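Local coordinates for protein aminotransferase, class I and II (Erwinia tasmaniensis, PDB 5Z0Q) that belongs to the class I and II aminotransferase family of fold-type I enzymes and holds pyridoxal-5'-phosphate in a pocket completed by the second subunit, at residues A[101-105]-A[125-131]. Residues are numbered along the deposited sequence; the frame is centred on the assembly and turned at random.
Sequences VTGIN and YPPFFLA. With PLP (pyridoxal-5'-phosphate), chain M.
Residues 101-105 form the first turn of helix 101-111. Residues 125-131 run from a loop at Tyr-125 into the first part of helix 127-134. The axes of the short helical segments 101-105 and 127-131 come within 9.6 Å and run 39° apart, roughly the same way (crossing -39°). The CA atoms of Val-101 and Pro-127 are 6.8 Å apart, those of Asn-105 and Ala-131 5.3 Å. Ile-104 (chi1 m, chi2 t) fills the gap: its CD1 is 3.6 Å from Phe-128 CE1, and its CG2 4.2 Å from Ala-131 CB. Val-101 CG2 is 3.3 Å from Tyr-125 OH, at the ring edge. Tyr-125 (chi1 t) turns one ring face to PLP, CE2 to N1 3.5 Å. Val-101 N donates to PLP O2P (3.1 Å), so the helix N-terminus meets the phosphate, as in fold-type I enzymes. Asn-105 ND2 donates a hydrogen bond to Val-101 O (2.7 Å), within its own helix. Phe-128 also packs on Leu-170 and Cys-172 of strand 166-172, and Ile-104 on Asp-204 of strand 200-204, placing both helices against the large mixed sheet.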
ATOM      1  N   VAL A 101      -7.979  -6.623   0.844  1.00 29.09           N
ATOM      2  CA  VAL A 101      -7.493  -7.780   0.096  1.00 28.20           C
ATOM      3  C   VAL A 101      -6.132  -8.219   0.619  1.00 26.93           C
ATOM      4  O   VAL A 101      -5.846  -9.420   0.718  1.00 23.52           O
ATOM      5  CB  VAL A 101      -7.446  -7.461  -1.411  1.00 26.36           C
ATOM      6  CG1 VAL A 101      -6.894  -8.648  -2.192  1.00 19.92           C
ATOM      7  CG2 VAL A 101      -8.829  -7.088  -1.913  1.00 36.18           C
ATOM      8  N   THR A 102      -5.273  -7.258   0.968  1.00 28.57           N
ATOM      9  CA  THR A 102      -3.976  -7.606   1.535  1.00 27.51           C
ATOM     10  C   THR A 102      -4.122  -8.288   2.891  1.00 28.25           C
ATOM     11  O   THR A 102      -3.324  -9.169   3.226  1.00 24.99           O
ATOM     12  CB  THR A 102      -3.092  -6.361   1.653  1.00 28.79           C
ATOM     13  OG1 THR A 102      -1.840  -6.716   2.254  1.00 22.19           O
ATOM     14  CG2 THR A 102      -3.769  -5.283   2.493  1.00 27.72           C
ATOM     15  N   GLY A 103      -5.137  -7.910   3.674  1.00 23.02           N
ATOM     16  CA  GLY A 103      -5.375  -8.587   4.937  1.00 26.21           C
ATOM     17  C   GLY A 103      -5.815 -10.026   4.762  1.00 24.17           C
ATOM     18  O   GLY A 103      -5.508 -10.879   5.601  1.00 26.61           O
ATOM     19  N   ILE A 104      -6.536 -10.317   3.679  1.00 27.17           N
ATOM     20  CA  ILE A 104      -6.930 -11.693   3.396  1.00 22.96           C
ATOM     21  C   ILE A 104      -5.714 -12.530   3.021  1.00 25.93           C
ATOM     22  O   ILE A 104      -5.570 -13.676   3.462  1.00 23.58           O
ATOM     23  CB  ILE A 104      -8.001 -11.718   2.291  1.00 17.98           C
ATOM     24  CG1 ILE A 104      -9.265 -10.993   2.756  1.00 22.43           C
ATOM     25  CG2 ILE A 104      -8.316 -13.147   1.879  1.00 21.93           C
ATOM     26  CD1 ILE A 104     -10.316 -10.840   1.678  1.00 29.60           C
ATOM     27  N   ASN A 105      -4.815 -11.968   2.209  1.00 23.84           N
ATOM     28  CA  ASN A 105      -3.645 -12.719   1.768  1.00 21.77           C
ATOM     29  C   ASN A 105      -2.688 -12.985   2.923  1.00 26.63           C
ATOM     30  O   ASN A 105      -2.217 -14.113   3.100  1.00 23.79           O
ATOM     31  CB  ASN A 105      -2.940 -11.973   0.636  1.00 16.86           C
ATOM     32  CG  ASN A 105      -3.659 -12.121  -0.692  1.00 20.81           C
ATOM     33  OD1 ASN A 105      -3.273 -12.933  -1.532  1.00 27.34           O
ATOM     34  ND2 ASN A 105      -4.715 -11.339  -0.883  1.00 22.80           N
ATOM     35  N   TYR A 125     -16.459 -13.471  -2.410  1.00 30.66           N
ATOM     36  CA  TYR A 125     -15.499 -12.500  -2.910  1.00 32.66           C
ATOM     37  C   TYR A 125     -14.298 -13.228  -3.518  1.00 30.16           C
ATOM     38  O   TYR A 125     -13.688 -14.071  -2.844  1.00 29.30           O
ATOM     39  CB  TYR A 125     -15.065 -11.581  -1.765  1.00 33.47           C
ATOM     40  CG  TYR A 125     -14.218 -10.390  -2.153  1.00 32.82           C
ATOM     41  CD1 TYR A 125     -14.577  -9.570  -3.213  1.00 32.08           C
ATOM     42  CD2 TYR A 125     -13.079 -10.064  -1.429  1.00 33.03           C
ATOM     43  CE1 TYR A 125     -13.807  -8.475  -3.560  1.00 36.37           C
ATOM     44  CE2 TYR A 125     -12.304  -8.969  -1.767  1.00 32.66           C
ATOM     45  CZ  TYR A 125     -12.674  -8.179  -2.834  1.00 36.38           C
ATOM     46  OH  TYR A 125     -11.906  -7.088  -3.174  1.00 43.86           O
ATOM     47  N   PRO A 126     -13.945 -12.949  -4.772  1.00 31.16           N
ATOM     48  CA  PRO A 126     -12.967 -13.784  -5.501  1.00 26.38           C
ATOM     49  C   PRO A 126     -11.647 -13.962  -4.762  1.00 35.19           C
ATOM     50  O   PRO A 126     -11.097 -15.073  -4.773  1.00 38.53           O
ATOM     51  CB  PRO A 126     -12.777 -13.025  -6.823  1.00 23.91           C
ATOM     52  CG  PRO A 126     -14.081 -12.338  -7.030  1.00 30.06           C
ATOM     53  CD  PRO A 126     -14.590 -11.962  -5.658  1.00 35.12           C
ATOM     54  N   PRO A 127     -11.087 -12.924  -4.121  1.00 34.21           N
ATOM     55  CA  PRO A 127      -9.816 -13.132  -3.401  1.00 28.58           C
ATOM     56  C   PRO A 127      -9.877 -14.177  -2.293  1.00 32.15           C
ATOM     57  O   PRO A 127      -8.816 -14.572  -1.792  1.00 35.27           O
ATOM     58  CB  PRO A 127      -9.504 -11.743  -2.830  1.00 23.72           C
ATOM     59  CG  PRO A 127     -10.137 -10.819  -3.775  1.00 27.72           C
ATOM     60  CD  PRO A 127     -11.421 -11.486  -4.165  1.00 29.19           C
ATOM     61  N   PHE A 128     -11.065 -14.644  -1.904  1.00 34.32           N
ATOM     62  CA  PHE A 128     -11.149 -15.613  -0.814  1.00 36.79           C
ATOM     63  C   PHE A 128     -10.581 -16.966  -1.220  1.00 38.19           C
ATOM     64  O   PHE A 128      -9.927 -17.636  -0.413  1.00 45.40           O
ATOM     65  CB  PHE A 128     -12.594 -15.752  -0.342  1.00 32.44           C
ATOM     66  CG  PHE A 128     -12.970 -14.772   0.726  1.00 37.72           C
ATOM     67  CD1 PHE A 128     -13.175 -13.440   0.420  1.00 37.74           C
ATOM     68  CD2 PHE A 128     -13.108 -15.181   2.039  1.00 38.50           C
ATOM     69  CE1 PHE A 128     -13.517 -12.536   1.401  1.00 32.15           C
ATOM     70  CE2 PHE A 128     -13.451 -14.283   3.024  1.00 37.57           C
ATOM     71  CZ  PHE A 128     -13.655 -12.959   2.706  1.00 32.07           C
ATOM     72  N   PHE A 129     -10.824 -17.396  -2.458  1.00 36.46           N
ATOM     73  CA  PHE A 129     -10.191 -18.603  -2.971  1.00 37.30           C
ATOM     74  C   PHE A 129      -9.013 -18.306  -3.888  1.00 33.84           C
ATOM     75  O   PHE A 129      -8.300 -19.238  -4.276  1.00 37.88           O
ATOM     76  CB  PHE A 129     -11.215 -19.485  -3.701  1.00 32.67           C
ATOM     77  CG  PHE A 129     -11.960 -18.781  -4.798  1.00 28.36           C
ATOM     78  CD1 PHE A 129     -13.143 -18.113  -4.532  1.00 36.72           C
ATOM     79  CD2 PHE A 129     -11.490 -18.807  -6.101  1.00 33.10           C
ATOM     80  CE1 PHE A 129     -13.836 -17.472  -5.539  1.00 34.59           C
ATOM     81  CE2 PHE A 129     -12.178 -18.166  -7.113  1.00 39.99           C
ATOM     82  CZ  PHE A 129     -13.353 -17.498  -6.832  1.00 38.66           C
ATOM     83  N   LEU A 130      -8.789 -17.036  -4.235  1.00 28.41           N
ATOM     84  CA  LEU A 130      -7.596 -16.666  -4.987  1.00 29.42           C
ATOM     85  C   LEU A 130      -6.364 -16.592  -4.095  1.00 31.65           C
ATOM     86  O   LEU A 130      -5.254 -16.877  -4.555  1.00 32.06           O
ATOM     87  CB  LEU A 130      -7.809 -15.327  -5.694  1.00 27.71           C
ATOM     88  CG  LEU A 130      -8.002 -15.374  -7.212  1.00 41.93           C
ATOM     89  CD1 LEU A 130      -9.193 -16.246  -7.584  1.00 36.50           C
ATOM     90  CD2 LEU A 130      -8.163 -13.970  -7.775  1.00 35.68           C
ATOM     91  N   ALA A 131      -6.537 -16.211  -2.824  1.00 31.63           N
ATOM     92  CA  ALA A 131      -5.390 -16.144  -1.920  1.00 27.47           C
ATOM     93  C   ALA A 131      -4.794 -17.520  -1.641  1.00 33.40           C
ATOM     94  O   ALA A 131      -3.561 -17.657  -1.719  1.00 32.97           O
ATOM     95  CB  ALA A 131      -5.782 -15.413  -0.631  1.00 24.58           C
TER
HETATM   96  N1  PLP M 401     -13.800  -7.314   0.923  1.00 34.00           N
HETATM   97  C2  PLP M 401     -14.998  -7.495   0.260  1.00 34.69           C
HETATM   98  C2A PLP M 401     -15.882  -8.656   0.610  1.00 34.89           C
HETATM   99  C3  PLP M 401     -15.388  -6.600  -0.728  1.00 36.53           C
HETATM  100  O3  PLP M 401     -16.577  -6.779  -1.386  1.00 36.52           O
HETATM  101  C4  PLP M 401     -14.570  -5.522  -1.051  1.00 42.98           C
HETATM  102  C4A PLP M 401     -15.062  -4.460  -1.988  1.00 41.52           C
HETATM  103  C5  PLP M 401     -13.363  -5.349  -0.382  1.00 44.62           C
HETATM  104  C6  PLP M 401     -12.983  -6.248   0.607  1.00 39.34           C
HETATM  105  C5A PLP M 401     -12.481  -4.173  -0.740  1.00 45.84           C
HETATM  106  O4P PLP M 401     -11.139  -4.420  -0.385  1.00 42.80           O
HETATM  107  P   PLP M 401      -9.984  -3.436  -0.923  1.00 47.94           P
HETATM  108  O1P PLP M 401     -10.140  -3.248  -2.414  1.00 46.57           O
HETATM  109  O2P PLP M 401      -8.625  -4.028  -0.630  1.00 41.25           O
HETATM  110  O3P PLP M 401     -10.124  -2.106  -0.223  1.00 44.89           O